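Local coordinates for protein transcriptional regulator KdgR (Pseudomonas aeruginosa, PDB 5Y6I) that probably binds DNA through an IclR-type helix-turn-helix domain and regulates transcription as a member of the IclR family, at the interface of chains A and B. Residues are numbered along the deposited sequence; one frame, centred on the assembly and turned at random. Chains: chain A/B, Transcriptional regulator KdgR.

The interface of chains A and B. Residues chain A 85, 88, 220; chain B 85, 88, 94, 125-126.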
# COMPACT_ATOMS: atom_id res chain seq x y z
N LEU A 85 -3.80 5.55 -5.95
CA LEU A 85 -4.55 4.74 -5.00
C LEU A 85 -5.12 3.49 -5.66
O LEU A 85 -5.36 2.48 -4.98
CB LEU A 85 -5.69 5.53 -4.36
CG LEU A 85 -5.37 6.75 -3.48
CD1 LEU A 85 -6.67 7.43 -3.07
CD2 LEU A 85 -4.52 6.41 -2.26
N LEU A 88 -2.10 1.18 -5.53
CA LEU A 88 -1.88 0.65 -4.18
C LEU A 88 -2.97 -0.35 -3.78
O LEU A 88 -2.71 -1.30 -3.04
CB LEU A 88 -1.80 1.81 -3.18
CG LEU A 88 -0.61 2.76 -3.39
CD1 LEU A 88 -0.92 4.11 -2.83
CD2 LEU A 88 0.64 2.22 -2.71
N ARG A 220 4.62 0.69 0.80
CA ARG A 220 4.67 1.47 2.03
C ARG A 220 5.71 0.96 3.01
O ARG A 220 5.80 1.49 4.12
CB ARG A 220 3.28 1.52 2.68
CG ARG A 220 2.15 1.64 1.65
CD ARG A 220 0.87 2.06 2.32
NE ARG A 220 1.18 3.16 3.18
CZ ARG A 220 0.64 4.37 3.08
NH1 ARG A 220 -0.28 4.63 2.16
NH2 ARG A 220 1.02 5.32 3.92
N LEU B 85 2.03 7.53 -3.62
CA LEU B 85 2.62 7.79 -2.32
C LEU B 85 3.11 9.23 -2.23
O LEU B 85 2.94 9.87 -1.18
CB LEU B 85 3.74 6.80 -2.03
CG LEU B 85 3.22 5.36 -1.95
CD1 LEU B 85 4.34 4.40 -1.63
CD2 LEU B 85 2.10 5.23 -0.91
N LEU B 88 0.30 11.47 -1.56
CA LEU B 88 -0.12 11.45 -0.16
C LEU B 88 0.88 12.18 0.72
O LEU B 88 0.47 12.85 1.67
CB LEU B 88 -0.31 10.02 0.31
CG LEU B 88 -1.41 9.26 -0.43
CD1 LEU B 88 -1.20 7.75 -0.24
CD2 LEU B 88 -2.75 9.71 0.07
N LEU B 94 0.58 10.94 4.42
CA LEU B 94 1.39 9.72 4.31
C LEU B 94 2.33 9.52 5.49
O LEU B 94 2.11 8.66 6.34
CB LEU B 94 2.21 9.74 3.02
CG LEU B 94 3.01 8.49 2.66
CD1 LEU B 94 2.10 7.50 1.96
CD2 LEU B 94 4.25 8.79 1.82
N VAL B 125 -7.49 6.22 1.85
CA VAL B 125 -6.13 6.33 1.33
C VAL B 125 -5.16 5.35 1.98
O VAL B 125 -4.01 5.26 1.52
CB VAL B 125 -5.61 7.77 1.45
CG1 VAL B 125 -6.58 8.74 0.80
CG2 VAL B 125 -5.43 8.17 2.93
N GLN B 126 -5.55 4.62 3.03
CA GLN B 126 -4.68 3.59 3.58
C GLN B 126 -5.48 2.65 4.46
O GLN B 126 -6.27 3.10 5.30
CB GLN B 126 -3.51 4.19 4.38
CG GLN B 126 -2.60 3.17 4.96
CD GLN B 126 -1.52 3.76 5.89
OE1 GLN B 126 -0.59 3.06 6.30
NE2 GLN B 126 -1.66 5.02 6.24
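A:Leu85 and A:Leu88, on the helix 78-88 that links the winged helix-turn-helix domain to the C-terminal domain in this IclR-family regulator, meet the matching helix and the strand 121-128 of chain B, while A:Arg220, from the loop between strands 209-217 and 223-232, reaches into the same patch. The two linker helices touch through leucine branches: CD1 of A:Leu88 lies 3.7 Å from CD2 of B:Leu85, and its CD2 leans on that same methyl, so the fork of one leucine straddles a branch of the other. A:Leu85 crosses B:Val125 at a slant, its CD2 3.9 Å from the valine CA and its CD1 facing the valine CG1. Its first torsion (chi1 -63°) directs the branch toward the strand, and an extended chi2 completes the placement of CD2 against the valine backbone. CD1 of B:Leu88 lies loosely against both CD2 of A:Leu85 and NH1 of A:Arg220. Leucine suits these places because its branched, flexible end can fit among apolar neighbours; the short valine leaves its CA accessible to the leucine methyl.

The chain of A:Arg220 is bent about CG-CD (chi3 47°), and its guanidinium stacks face to face with the amide of B:Gln126. The planes are 14° apart, and the amide carbon CD of B:Gln126 sits 3.5 Å above the centre of the guanidinium plane. Glutamine suits this place by bringing a flat amide on an extended chain. From helix 94-108, methyl CD1 of B:Leu94 packs against the opposite side, off-centre toward NH2 and 3.6 Å from CZ of A:Arg220. The arginine thus offers a broad, flat group for stacking and apolar packing.

By joining linker helices, helix 94-108, strand and loop across the two chains, the patch probably helps hold the dimer together and may influence how the DNA-binding domains are placed relative to the C-terminal domains.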